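Local atomic coordinates of urea carboxylase (Thermus thermophilus, PDB entry 3OEP), a protein that is of unknown function but is homologous to KipI and KipA, carries cyclophilin-like domains, and was wrongly labelled an allophanate hydrolase. Residues A[216-221]-A[364-369]; A[223-228]-A[281-286]; A[287-292]-A[313-318]; A[298-303]-A[319-324]. One frame throughout, in Å; residues are numbered along the deposited sequence.

Contacts 1, 2 and 4 lie on one antiparallel sheet, whose strands run in the order 366-368, 221-225, 282-285, 320-325, 298-302, 305-307. Contacts 1 and 2 have centres about 11 Å apart and share strand 221-225; contacts 2 and 4, again about 11 Å between centres, meet where Leu283 O lies 2.7 Å from Leu321 N. Contact 3 belongs to a second antiparallel sheet, and its Trp315 and Phe313 pack on the first: Trp315 CZ2 is 3.6 Å from Leu321 CB. No active site is established here. Bound glycerol, probably from the crystallisation liquor, comes within about 4 Å of the side chain of Leu369 (contact 1) and about 3 Å of that of Arg287 (contact 3).

Contact 1 of 4, residues A[216-221]-A[364-369]; sequences EEPRLP and GDVLGL
The tight part of this contact centres on Gly368, whose CA lies 4.0 Å from Pro221 CA in a non-hydrogen-bonded antiparallel pair. Pro218 CB, 3.9 Å from Gly368 CA, lies on the side to which a side chain would point, so a CB here would clash with it; glycine fits for want of that atom. Beside it, Leu369 N donates to Leu220 O over 2.9 Å at 161°, approaching from above the carbonyl plane. The side chains of Leu220 and Leu369 cross at about a right angle with their CB atoms 4.0 Å apart. Val366, its CG1 anti to the backbone N (chi1 174°), brings that methyl to Pro221 CB and Pro218 CG, 4.1 Å from each, so that two rigid rings meet one branched side chain.

The opposite character appears at Arg219. Its exposed side chain bends at chi3 and gives NH1 to the carbonyl of Glu370, making only a loose approach to Leu369. A water fills in nearby, accepting from Leu220 N at 2.8 Å and donating to Leu369 O at 2.7 Å. Segment 216-221 thus leads from an irregular loop into strand 221-225, which pairs with outermost strand 366-368 of an antiparallel beta sheet.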
loop_
_atom_site.group_PDB
_atom_site.type_symbol
_atom_site.label_atom_id
_atom_site.label_comp_id
_atom_site.label_asym_id
_atom_site.label_seq_id
_atom_site.Cartn_x
_atom_site.Cartn_y
_atom_site.Cartn_z
ATOM N N GLU A 216 -20.774 -3.957 12.927
ATOM C CA GLU A 216 -21.211 -5.166 13.606
ATOM C C GLU A 216 -22.726 -5.291 13.478
ATOM O O GLU A 216 -23.256 -6.395 13.343
ATOM C CB GLU A 216 -20.799 -5.128 15.081
ATOM C CG GLU A 216 -19.285 -5.081 15.319
ATOM C CD GLU A 216 -18.648 -3.720 15.028
ATOM O OE1 GLU A 216 -17.409 -3.673 14.849
ATOM O OE2 GLU A 216 -19.375 -2.701 14.967
ATOM N N GLU A 217 -23.410 -4.146 13.501
ATOM C CA GLU A 217 -24.863 -4.089 13.360
ATOM C C GLU A 217 -25.222 -3.247 12.141
ATOM O O GLU A 217 -25.602 -2.081 12.278
ATOM C CB GLU A 217 -25.500 -3.502 14.628
ATOM N N PRO A 218 -25.091 -3.825 10.932
ATOM C CA PRO A 218 -25.443 -3.054 9.743
ATOM C C PRO A 218 -26.891 -2.589 9.789
ATOM O O PRO A 218 -27.781 -3.348 10.202
ATOM C CB PRO A 218 -25.215 -4.036 8.579
ATOM C CG PRO A 218 -25.005 -5.364 9.190
ATOM C CD PRO A 218 -24.594 -5.171 10.600
ATOM N N ARG A 219 -27.109 -1.344 9.384
ATOM C CA ARG A 219 -28.436 -0.739 9.421
ATOM C C ARG A 219 -29.414 -1.410 8.458
ATOM O O ARG A 219 -30.601 -1.539 8.759
ATOM C CB ARG A 219 -28.337 0.751 9.094
ATOM C CG ARG A 219 -27.584 1.558 10.133
ATOM C CD ARG A 219 -27.537 3.040 9.780
ATOM N NE ARG A 219 -26.482 3.345 8.812
ATOM C CZ ARG A 219 -26.632 3.396 7.488
ATOM N NH1 ARG A 219 -25.584 3.687 6.728
ATOM N NH2 ARG A 219 -27.810 3.159 6.909
ATOM N N LEU A 220 -28.904 -1.826 7.305
ATOM C CA LEU A 220 -29.709 -2.427 6.245
ATOM C C LEU A 220 -29.032 -3.701 5.728
ATOM O O LEU A 220 -28.432 -3.701 4.644
ATOM C CB LEU A 220 -29.881 -1.430 5.100
ATOM C CG LEU A 220 -30.607 -0.125 5.419
ATOM C CD1 LEU A 220 -30.378 0.902 4.307
ATOM C CD2 LEU A 220 -32.089 -0.386 5.636
ATOM N N PRO A 221 -29.124 -4.799 6.497
ATOM C CA PRO A 221 -28.454 -6.031 6.085
ATOM C C PRO A 221 -28.836 -6.446 4.663
ATOM O O PRO A 221 -30.017 -6.446 4.299
ATOM C CB PRO A 221 -28.935 -7.057 7.116
ATOM C CG PRO A 221 -29.289 -6.264 8.290
ATOM C CD PRO A 221 -29.815 -4.961 7.787
ATOM N N GLY A 364 -19.610 -16.001 7.226
ATOM C CA GLY A 364 -20.509 -15.492 8.261
ATOM C C GLY A 364 -20.629 -13.979 8.309
ATOM O O GLY A 364 -21.494 -13.453 9.010
ATOM N N ASP A 365 -19.767 -13.268 7.581
ATOM C CA ASP A 365 -19.867 -11.812 7.511
ATOM C C ASP A 365 -21.209 -11.419 6.909
ATOM O O ASP A 365 -21.640 -11.989 5.900
ATOM C CB ASP A 365 -18.749 -11.199 6.656
ATOM C CG ASP A 365 -17.432 -11.056 7.403
ATOM O OD1 ASP A 365 -17.414 -11.100 8.653
ATOM O OD2 ASP A 365 -16.397 -10.884 6.728
ATOM N N VAL A 366 -21.853 -10.437 7.524
ATOM C CA VAL A 366 -23.052 -9.826 6.959
ATOM C C VAL A 366 -22.716 -8.397 6.542
ATOM O O VAL A 366 -22.232 -7.602 7.359
ATOM C CB VAL A 366 -24.211 -9.833 7.956
ATOM C CG1 VAL A 366 -25.401 -9.057 7.405
ATOM C CG2 VAL A 366 -24.604 -11.267 8.271
ATOM N N LEU A 367 -22.945 -8.093 5.270
ATOM C CA LEU A 367 -22.723 -6.747 4.734
ATOM C C LEU A 367 -24.057 -6.061 4.539
ATOM O O LEU A 367 -25.038 -6.707 4.159
ATOM C CB LEU A 367 -21.999 -6.808 3.397
ATOM C CG LEU A 367 -20.687 -7.592 3.365
ATOM C CD1 LEU A 367 -19.978 -7.361 2.030
ATOM C CD2 LEU A 367 -19.789 -7.219 4.526
ATOM N N GLY A 368 -24.082 -4.751 4.779
ATOM C CA GLY A 368 -25.305 -3.958 4.661
ATOM C C GLY A 368 -25.208 -2.834 3.646
ATOM O O GLY A 368 -24.112 -2.472 3.212
ATOM N N LEU A 369 -26.363 -2.284 3.268
ATOM C CA LEU A 369 -26.426 -1.143 2.356
ATOM C C LEU A 369 -26.136 0.166 3.103
ATOM O O LEU A 369 -26.574 0.358 4.245
ATOM C CB LEU A 369 -27.811 -1.054 1.688
ATOM C CG LEU A 369 -28.275 -2.266 0.873
ATOM C CD1 LEU A 369 -29.670 -2.034 0.314
ATOM C CD2 LEU A 369 -27.291 -2.585 -0.251
HETATM O O HOH W 1 -26.298 -1.330 6.378
#

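Contact 2 of 4, residues A[223-228]-A[281-286]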
loop_
_atom_site.group_PDB
_atom_site.type_symbol
_atom_site.label_atom_id
_atom_site.label_comp_id
_atom_site.label_asym_id
_atom_site.label_seq_id
_atom_site.Cartn_x
_atom_site.Cartn_y
_atom_site.Cartn_z
ATOM N N LEU A 223 -26.465 -8.852 2.458
ATOM C CA LEU A 223 -25.943 -10.132 1.996
ATOM C C LEU A 223 -25.070 -10.813 3.046
ATOM O O LEU A 223 -24.483 -10.158 3.923
ATOM C CB LEU A 223 -25.181 -9.964 0.675
ATOM C CG LEU A 223 -23.890 -9.145 0.722
ATOM C CD1 LEU A 223 -22.694 -10.047 1.010
ATOM C CD2 LEU A 223 -23.686 -8.385 -0.594
ATOM N N LEU A 224 -25.028 -12.136 2.939
ATOM C CA LEU A 224 -24.243 -13.009 3.795
ATOM C C LEU A 224 -23.132 -13.636 2.981
ATOM O O LEU A 224 -23.374 -14.166 1.886
ATOM C CB LEU A 224 -25.123 -14.135 4.356
ATOM C CG LEU A 224 -24.412 -15.249 5.128
ATOM C CD1 LEU A 224 -23.829 -14.749 6.459
ATOM C CD2 LEU A 224 -25.375 -16.405 5.369
ATOM N N VAL A 225 -21.920 -13.585 3.522
ATOM C CA VAL A 225 -20.802 -14.325 2.966
ATOM C C VAL A 225 -20.890 -15.750 3.505
ATOM O O VAL A 225 -20.616 -15.998 4.683
ATOM C CB VAL A 225 -19.448 -13.708 3.368
ATOM C CG1 VAL A 225 -18.295 -14.499 2.721
ATOM C CG2 VAL A 225 -19.405 -12.232 2.990
ATOM N N GLU A 226 -21.314 -16.680 2.658
ATOM C CA GLU A 226 -21.413 -18.081 3.057
ATOM C C GLU A 226 -20.041 -18.740 3.047
ATOM O O GLU A 226 -19.700 -19.491 3.972
ATOM C CB GLU A 226 -22.376 -18.839 2.151
ATOM C CG GLU A 226 -23.827 -18.373 2.306
ATOM C CD GLU A 226 -24.831 -19.505 2.205
ATOM O OE1 GLU A 226 -24.539 -20.617 2.695
ATOM O OE2 GLU A 226 -25.931 -19.277 1.663
ATOM N N GLU A 227 -19.274 -18.455 1.996
ATOM C CA GLU A 227 -17.903 -18.930 1.854
ATOM C C GLU A 227 -17.058 -17.781 1.305
ATOM O O GLU A 227 -17.483 -17.090 0.379
ATOM C CB GLU A 227 -17.850 -20.125 0.895
ATOM C CG GLU A 227 -18.946 -21.161 1.137
ATOM C CD GLU A 227 -18.904 -22.316 0.154
ATOM O OE1 GLU A 227 -17.800 -22.666 -0.312
ATOM O OE2 GLU A 227 -19.979 -22.879 -0.147
ATOM N N PRO A 228 -15.866 -17.554 1.881
ATOM C CA PRO A 228 -14.998 -16.530 1.327
ATOM C C PRO A 228 -14.284 -17.036 0.083
ATOM O O PRO A 228 -14.123 -18.244 -0.097
ATOM C CB PRO A 228 -13.985 -16.299 2.444
ATOM C CG PRO A 228 -13.877 -17.602 3.100
ATOM C CD PRO A 228 -15.278 -18.154 3.091
ATOM N N PRO A 281 -16.205 -15.364 -3.765
ATOM C CA PRO A 281 -16.988 -15.821 -2.634
ATOM C C PRO A 281 -18.296 -16.461 -3.064
ATOM O O PRO A 281 -18.690 -16.360 -4.225
ATOM C CB PRO A 281 -17.264 -14.530 -1.862
ATOM C CG PRO A 281 -17.314 -13.488 -2.902
ATOM C CD PRO A 281 -16.320 -13.908 -3.959
ATOM N N VAL A 282 -18.940 -17.121 -2.114
ATOM C CA VAL A 282 -20.310 -17.583 -2.266
ATOM C C VAL A 282 -21.165 -16.687 -1.372
ATOM O O VAL A 282 -20.961 -16.646 -0.158
ATOM C CB VAL A 282 -20.452 -19.054 -1.847
ATOM C CG1 VAL A 282 -21.903 -19.519 -1.993
ATOM C CG2 VAL A 282 -19.502 -19.941 -2.668
ATOM N N LEU A 283 -22.106 -15.968 -1.980
ATOM C CA LEU A 283 -22.868 -14.929 -1.289
ATOM C C LEU A 283 -24.359 -15.204 -1.406
ATOM O O LEU A 283 -24.831 -15.635 -2.453
ATOM C CB LEU A 283 -22.592 -13.557 -1.916
ATOM C CG LEU A 283 -21.141 -13.123 -2.064
ATOM C CD1 LEU A 283 -21.047 -11.814 -2.850
ATOM C CD2 LEU A 283 -20.477 -13.008 -0.681
ATOM N N THR A 284 -25.106 -14.918 -0.347
ATOM C CA THR A 284 -26.562 -15.056 -0.399
ATOM C C THR A 284 -27.235 -13.746 0.014
ATOM O O THR A 284 -26.887 -13.154 1.037
ATOM C CB THR A 284 -27.030 -16.235 0.466
ATOM O OG1 THR A 284 -26.391 -17.428 -0.000
ATOM C CG2 THR A 284 -28.553 -16.409 0.382
ATOM N N ALA A 285 -28.180 -13.294 -0.808
ATOM C CA ALA A 285 -28.915 -12.062 -0.551
ATOM C C ALA A 285 -29.836 -12.234 0.657
ATOM O O ALA A 285 -30.472 -13.274 0.815
ATOM C CB ALA A 285 -29.728 -11.657 -1.789
ATOM N N LEU A 286 -29.890 -11.210 1.506
ATOM C CA LEU A 286 -30.791 -11.190 2.665
ATOM C C LEU A 286 -32.007 -10.289 2.428
ATOM O O LEU A 286 -32.929 -10.228 3.254
ATOM C CB LEU A 286 -30.025 -10.721 3.900
ATOM C CG LEU A 286 -28.809 -11.579 4.256
ATOM C CD1 LEU A 286 -28.107 -11.008 5.478
ATOM C CD2 LEU A 286 -29.215 -13.055 4.492
#
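A classic beta bulge interrupts the pairing of two antiparallel strands here: Glu226 and Glu227 both face Val282, and both of their N-H groups converge on its carbonyl. Glu226 N reaches Val282 O at 2.8 Å, nearly along the C=O axis but with a bent N-H (140°), whereas Glu227 N makes a longer, straighter bond of 3.3 Å onto a lone pair of Val282 O. Val282 N answers by donating to Glu227 O.

The extra residue turns the Glu226 side chain toward the partner strand. With CG beside the backbone N (chi1 -67°) and a bend at chi2, its carboxylate crosses obliquely to Thr284, whose OG1 donates over a short 2.5 Å to the anti lone pair of Glu226 OE2. Thr284 OG1 is also hydrogen-bonded to Thr320 OG1, so the small hydroxyl links two neighbours. An alanine at Thr284 would remove that hydroxyl and would probably leave Glu226 less firmly held and the tie to Thr320 broken. Glu227, in the conformer described, instead runs extended beside Val282, its methylenes lying along the valine and its CD 3.7 Å from Val282 CG2.

Before the bulge, Leu224 and Thr284 form a hydrogen-bonded pair in the regular part of an antiparallel sheet, with strand 366-368 on the far flank of 223-225 and strand 320-325 beyond 282-285. The other face, carrying Leu223, Val225, Leu283 and Ala285, is apolar and turns toward Trp315. There Leu283 lies alongside its pair Val225 and also Leu223 of the partner strand, its CD2 3.9 Å from Val225 CG2 and 4.1 Å from Leu223 CD1.

Contact 3 of 4, residues A[287-292]-A[313-318]; sequences RDLVAA and FLWPRG
Two antiparallel strands, 289-292 and 313-315, approach to 4.7 Å between their short axes and hold each other through hydrogen-bonded pairs at Leu289-Trp315 and Ala291-Phe313. Past the last strand bond the ladder is continued by a side chain: Asp288 OD1 accepts Arg317 N at 2.8 Å in an almost straight line (176°), through the anti lone pair, as a short carboxylate can.

Phe313 has its ring in the crowded position between N and carbonyl carbon (chi1 55°), which folds it back across its partner. Ala291 O lies 3.4 Å above one face of the Phe313 ring, toward the rim, and Ala291 CB makes an off-centre CH-pi contact, 3.8 Å from Phe313 CZ; a small methyl suits this spot. An alanine at Phe313 would remove the ring and would probably lose the cover over Ala291 O and CB. Trp315, with CG anti to the backbone N, lies side by side with Leu289, whose CD1 is 3.7 Å from Trp315 CE3. The indole also meets Leu283 of the neighbouring sheet.

The chemistry thus separates a buried apolar face of Leu289, Ala291, Phe313 and Trp315, with the indole N-H of Trp315 paired with Lys319 O, from a polar end past the strands, where Asp288 takes the backbone N-H of Arg317, whose side-chain NE bonds to Leu286 O.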
loop_
_atom_site.group_PDB
_atom_site.type_symbol
_atom_site.label_atom_id
_atom_site.label_comp_id
_atom_site.label_asym_id
_atom_site.label_seq_id
_atom_site.Cartn_x
_atom_site.Cartn_y
_atom_site.Cartn_z
ATOM N N ARG A 287 -32.004 -9.598 1.296
ATOM C CA ARG A 287 -33.136 -8.801 0.836
ATOM C C ARG A 287 -33.044 -8.803 -0.684
ATOM O O ARG A 287 -32.025 -9.213 -1.230
ATOM C CB ARG A 287 -33.043 -7.371 1.366
ATOM C CG ARG A 287 -31.786 -6.623 0.919
ATOM C CD ARG A 287 -31.674 -5.246 1.569
ATOM N NE ARG A 287 -32.647 -4.306 1.012
ATOM C CZ ARG A 287 -33.603 -3.662 1.691
ATOM N NH1 ARG A 287 -33.749 -3.810 3.007
ATOM N NH2 ARG A 287 -34.423 -2.841 1.039
ATOM N N ASP A 288 -34.089 -8.347 -1.369
ATOM C CA ASP A 288 -34.019 -8.211 -2.821
ATOM C C ASP A 288 -33.081 -7.052 -3.154
ATOM O O ASP A 288 -33.290 -5.922 -2.690
ATOM C CB ASP A 288 -35.411 -7.963 -3.427
ATOM C CG ASP A 288 -36.370 -9.139 -3.235
ATOM O OD1 ASP A 288 -35.921 -10.295 -3.066
ATOM O OD2 ASP A 288 -37.603 -8.900 -3.258
ATOM N N LEU A 289 -32.045 -7.345 -3.939
ATOM C CA LEU A 289 -31.005 -6.382 -4.290
ATOM C C LEU A 289 -30.933 -6.195 -5.790
ATOM O O LEU A 289 -31.300 -7.089 -6.552
ATOM C CB LEU A 289 -29.628 -6.890 -3.832
ATOM C CG LEU A 289 -29.413 -7.070 -2.337
ATOM C CD1 LEU A 289 -28.136 -7.858 -2.071
ATOM C CD2 LEU A 289 -29.376 -5.714 -1.642
ATOM N N VAL A 290 -30.452 -5.028 -6.204
ATOM C CA VAL A 290 -29.959 -4.856 -7.550
ATOM C C VAL A 290 -28.453 -4.712 -7.427
ATOM O O VAL A 290 -27.949 -3.868 -6.677
ATOM C CB VAL A 290 -30.600 -3.673 -8.266
ATOM C CG1 VAL A 290 -29.926 -3.427 -9.617
ATOM C CG2 VAL A 290 -32.084 -3.946 -8.462
ATOM N N ALA A 291 -27.745 -5.597 -8.115
ATOM C CA ALA A 291 -26.299 -5.662 -8.047
ATOM C C ALA A 291 -25.721 -5.632 -9.452
ATOM O O ALA A 291 -26.436 -5.842 -10.431
ATOM C CB ALA A 291 -25.867 -6.945 -7.307
ATOM N N ALA A 292 -24.427 -5.353 -9.561
ATOM C CA ALA A 292 -23.756 -5.385 -10.853
ATOM C C ALA A 292 -22.394 -6.033 -10.716
ATOM O O ALA A 292 -21.698 -5.829 -9.720
ATOM C CB ALA A 292 -23.608 -3.986 -11.426
ATOM N N PHE A 313 -28.270 -6.794 -12.366
ATOM C CA PHE A 313 -29.248 -7.863 -12.295
ATOM C C PHE A 313 -30.002 -7.802 -10.978
ATOM O O PHE A 313 -29.535 -7.192 -10.013
ATOM C CB PHE A 313 -28.551 -9.224 -12.455
ATOM C CG PHE A 313 -27.428 -9.459 -11.477
ATOM C CD1 PHE A 313 -26.137 -9.033 -11.766
ATOM C CD2 PHE A 313 -27.658 -10.122 -10.278
ATOM C CE1 PHE A 313 -25.098 -9.253 -10.870
ATOM C CE2 PHE A 313 -26.620 -10.344 -9.375
ATOM C CZ PHE A 313 -25.341 -9.908 -9.675
ATOM N N LEU A 314 -31.172 -8.435 -10.953
ATOM C CA LEU A 314 -31.942 -8.571 -9.725
ATOM C C LEU A 314 -31.411 -9.795 -8.984
ATOM O O LEU A 314 -31.237 -10.867 -9.563
ATOM C CB LEU A 314 -33.441 -8.701 -10.032
ATOM C CG LEU A 314 -34.458 -8.568 -8.880
ATOM C CD1 LEU A 314 -34.434 -9.782 -7.978
ATOM C CD2 LEU A 314 -34.261 -7.296 -8.058
ATOM N N TRP A 315 -31.135 -9.609 -7.701
ATOM C CA TRP A 315 -30.604 -10.650 -6.845
ATOM C C TRP A 315 -31.616 -10.844 -5.711
ATOM O O TRP A 315 -31.637 -10.076 -4.751
ATOM C CB TRP A 315 -29.229 -10.212 -6.351
ATOM C CG TRP A 315 -28.485 -11.189 -5.489
ATOM C CD1 TRP A 315 -28.803 -12.495 -5.231
ATOM C CD2 TRP A 315 -27.255 -10.932 -4.801
ATOM N NE1 TRP A 315 -27.858 -13.054 -4.395
ATOM C CE2 TRP A 315 -26.901 -12.116 -4.116
ATOM C CE3 TRP A 315 -26.436 -9.806 -4.671
ATOM C CZ2 TRP A 315 -25.750 -12.208 -3.330
ATOM C CZ3 TRP A 315 -25.294 -9.900 -3.878
ATOM C CH2 TRP A 315 -24.968 -11.089 -3.219
ATOM N N PRO A 316 -32.496 -11.853 -5.844
ATOM C CA PRO A 316 -33.600 -11.975 -4.895
ATOM C C PRO A 316 -33.181 -12.518 -3.542
ATOM O O PRO A 316 -32.226 -13.294 -3.457
ATOM C CB PRO A 316 -34.559 -12.958 -5.580
ATOM C CG PRO A 316 -34.119 -13.047 -6.990
ATOM C CD PRO A 316 -32.653 -12.787 -6.976
ATOM N N ARG A 317 -33.910 -12.118 -2.504
ATOM C CA ARG A 317 -33.680 -12.595 -1.148
ATOM C C ARG A 317 -33.577 -14.115 -1.122
ATOM O O ARG A 317 -34.402 -14.812 -1.719
ATOM C CB ARG A 317 -34.820 -12.139 -0.230
ATOM C CG ARG A 317 -34.825 -12.781 1.144
ATOM C CD ARG A 317 -35.981 -12.232 1.961
ATOM N NE ARG A 317 -35.664 -10.917 2.500
ATOM C CZ ARG A 317 -36.555 -10.005 2.881
ATOM N NH1 ARG A 317 -37.863 -10.233 2.778
ATOM N NH2 ARG A 317 -36.126 -8.844 3.367
ATOM N N GLY A 318 -32.548 -14.615 -0.440
ATOM C CA GLY A 318 -32.368 -16.050 -0.241
ATOM C C GLY A 318 -31.698 -16.792 -1.382
ATOM O O GLY A 318 -31.435 -17.983 -1.258
#

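Contact 4 of 4, residues A[298-303]-A[319-324]; sequences FVALLE and KTLRFR
Leu301, in the conformer described, lays its isobutyl group over one face of the Arg324 guanidinium, with CD2 3.6 Å above the centre of the plane and CD1 3.2 Å from Arg324 NH2. The two side chains cross at about a right angle: Arg324 leaves with CG anti to the backbone N and bends at chi3 (-69°), which swings the flat group beneath the leucine. Its NH1 forms a salt bridge with Glu306 of strand 305-307, while the leucine methyls cover one face of the group. Val299 extends the same side, its CG2 3.8 Å from Arg324 CB.

Between the strands runs an antiparallel ladder, with Val299-Arg324 and Leu301-Arg322 as hydrogen-bonded pairs; Leu301 N meets Arg322 O at 2.8 Å. This lies in the region assigned to the cyclophilin-like carboxyltransferase A and B family, where the strands belong to a six-stranded sheet packed against a second one. The face turned to that second sheet is wholly apolar. Ala300 CB touches Phe323 CE1 at 3.9 Å, a methyl small enough to sit beside the ring, and Leu302 CB meets Leu321 CD1 at 4.0 Å. The side chains of Phe298 and Phe323 cross at about a right angle, Phe298 CD1 reaching Phe323 CB at 3.8 Å, and the Phe298 ring stands edge-to-face with Phe276.

Toward the Glu303 and Lys319 end of the ladder water takes over. One molecule donates to Leu301 O and Thr320 O and accepts from Arg322 NH1 in the guanidinium plane, while Thr320 CG2 covers a face of that group. A second accepts from Glu303 N at 2.7 Å and donates to Thr320 O.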
loop_
_atom_site.group_PDB
_atom_site.type_symbol
_atom_site.label_atom_id
_atom_site.label_comp_id
_atom_site.label_asym_id
_atom_site.label_seq_id
_atom_site.Cartn_x
_atom_site.Cartn_y
_atom_site.Cartn_z
ATOM N N PHE A 298 -14.166 -14.149 -14.454
ATOM C CA PHE A 298 -15.325 -14.921 -13.987
ATOM C C PHE A 298 -16.578 -14.615 -14.791
ATOM O O PHE A 298 -16.666 -13.592 -15.461
ATOM C CB PHE A 298 -15.684 -14.584 -12.538
ATOM C CG PHE A 298 -14.537 -14.638 -11.581
ATOM C CD1 PHE A 298 -14.288 -15.785 -10.845
ATOM C CD2 PHE A 298 -13.735 -13.521 -11.378
ATOM C CE1 PHE A 298 -13.238 -15.833 -9.940
ATOM C CE2 PHE A 298 -12.683 -13.560 -10.477
ATOM C CZ PHE A 298 -12.435 -14.717 -9.753
ATOM N N VAL A 299 -17.549 -15.513 -14.693
ATOM C CA VAL A 299 -18.939 -15.196 -14.999
ATOM C C VAL A 299 -19.713 -15.438 -13.715
ATOM O O VAL A 299 -19.426 -16.386 -12.981
ATOM C CB VAL A 299 -19.526 -16.048 -16.155
ATOM C CG1 VAL A 299 -18.845 -15.692 -17.477
ATOM C CG2 VAL A 299 -19.411 -17.534 -15.861
ATOM N N ALA A 300 -20.654 -14.552 -13.412
ATOM C CA ALA A 300 -21.474 -14.705 -12.227
ATOM C C ALA A 300 -22.536 -15.764 -12.498
ATOM O O ALA A 300 -22.996 -15.920 -13.634
ATOM C CB ALA A 300 -22.112 -13.372 -11.831
ATOM N N LEU A 301 -22.899 -16.496 -11.447
ATOM C CA LEU A 301 -23.875 -17.580 -11.537
ATOM C C LEU A 301 -24.989 -17.322 -10.542
ATOM O O LEU A 301 -24.742 -17.243 -9.337
ATOM C CB LEU A 301 -23.235 -18.933 -11.217
ATOM C CG LEU A 301 -22.185 -19.491 -12.170
ATOM C CD1 LEU A 301 -21.699 -20.840 -11.658
ATOM C CD2 LEU A 301 -22.744 -19.622 -13.567
ATOM N N LEU A 302 -26.218 -17.195 -11.041
ATOM C CA LEU A 302 -27.365 -16.927 -10.183
ATOM C C LEU A 302 -28.578 -17.672 -10.719
ATOM O O LEU A 302 -28.951 -17.491 -11.876
ATOM C CB LEU A 302 -27.653 -15.424 -10.138
ATOM C CG LEU A 302 -28.835 -14.984 -9.270
ATOM C CD1 LEU A 302 -28.572 -15.320 -7.812
ATOM C CD2 LEU A 302 -29.111 -13.492 -9.448
ATOM N N GLU A 303 -29.173 -18.511 -9.870
ATOM C CA GLU A 303 -30.380 -19.276 -10.223
ATOM C C GLU A 303 -30.216 -20.050 -11.537
ATOM O O GLU A 303 -31.139 -20.111 -12.355
ATOM C CB GLU A 303 -31.599 -18.349 -10.285
ATOM C CG GLU A 303 -31.930 -17.670 -8.959
ATOM C CD GLU A 303 -33.157 -16.788 -9.045
ATOM O OE1 GLU A 303 -33.021 -15.608 -9.432
ATOM O OE2 GLU A 303 -34.260 -17.273 -8.716
ATOM N N LYS A 319 -31.417 -16.108 -2.491
ATOM C CA LYS A 319 -30.753 -16.744 -3.626
ATOM C C LYS A 319 -29.249 -16.550 -3.538
ATOM O O LYS A 319 -28.768 -15.493 -3.114
ATOM C CB LYS A 319 -31.283 -16.199 -4.953
ATOM C CG LYS A 319 -32.804 -16.332 -5.125
ATOM C CD LYS A 319 -33.288 -17.764 -4.978
ATOM C CE LYS A 319 -34.785 -17.883 -5.283
ATOM N NZ LYS A 319 -35.237 -19.300 -5.315
ATOM N N THR A 320 -28.513 -17.579 -3.959
ATOM C CA THR A 320 -27.065 -17.612 -3.820
ATOM C C THR A 320 -26.372 -17.260 -5.128
ATOM O O THR A 320 -26.704 -17.786 -6.195
ATOM C CB THR A 320 -26.607 -18.981 -3.305
ATOM O OG1 THR A 320 -27.219 -19.213 -2.028
ATOM C CG2 THR A 320 -25.076 -19.045 -3.166
ATOM N N LEU A 321 -25.414 -16.346 -5.012
ATOM C CA LEU A 321 -24.618 -15.848 -6.120
ATOM C C LEU A 321 -23.216 -16.453 -6.024
ATOM O O LEU A 321 -22.586 -16.416 -4.959
ATOM C CB LEU A 321 -24.537 -14.326 -6.025
ATOM C CG LEU A 321 -23.748 -13.580 -7.098
ATOM C CD1 LEU A 321 -24.372 -13.770 -8.474
ATOM C CD2 LEU A 321 -23.677 -12.095 -6.708
ATOM N N ARG A 322 -22.733 -17.003 -7.134
ATOM C CA ARG A 322 -21.398 -17.600 -7.197
ATOM C C ARG A 322 -20.661 -17.018 -8.388
ATOM O O ARG A 322 -21.263 -16.340 -9.230
ATOM C CB ARG A 322 -21.498 -19.119 -7.344
ATOM C CG ARG A 322 -22.146 -19.830 -6.164
ATOM C CD ARG A 322 -22.363 -21.310 -6.453
ATOM N NE ARG A 322 -22.931 -22.013 -5.300
ATOM C CZ ARG A 322 -24.230 -22.104 -5.013
ATOM N NH1 ARG A 322 -25.153 -21.542 -5.790
ATOM N NH2 ARG A 322 -24.612 -22.775 -3.930
ATOM N N PHE A 323 -19.362 -17.287 -8.461
ATOM C CA PHE A 323 -18.537 -16.769 -9.547
ATOM C C PHE A 323 -17.720 -17.898 -10.135
ATOM O O PHE A 323 -16.849 -18.457 -9.471
ATOM C CB PHE A 323 -17.657 -15.633 -9.047
ATOM C CG PHE A 323 -18.447 -14.476 -8.510
ATOM C CD1 PHE A 323 -18.955 -13.514 -9.365
ATOM C CD2 PHE A 323 -18.739 -14.393 -7.155
ATOM C CE1 PHE A 323 -19.714 -12.456 -8.876
ATOM C CE2 PHE A 323 -19.495 -13.334 -6.657
ATOM C CZ PHE A 323 -19.983 -12.370 -7.521
ATOM N N ARG A 324 -18.045 -18.252 -11.371
ATOM C CA ARG A 324 -17.382 -19.332 -12.078
ATOM C C ARG A 324 -16.142 -18.794 -12.784
ATOM O O ARG A 324 -16.259 -17.933 -13.643
ATOM C CB ARG A 324 -18.348 -19.929 -13.101
ATOM C CG ARG A 324 -17.782 -21.067 -13.930
ATOM C CD ARG A 324 -18.881 -21.674 -14.800
ATOM N NE ARG A 324 -19.873 -22.391 -13.999
ATOM C CZ ARG A 324 -21.085 -22.760 -14.423
ATOM N NH1 ARG A 324 -21.500 -22.476 -15.654
ATOM N NH2 ARG A 324 -21.895 -23.418 -13.601
HETATM O O HOH W 2 -25.227 -19.738 -7.886
HETATM O O HOH W 3 -28.780 -19.035 -7.217
#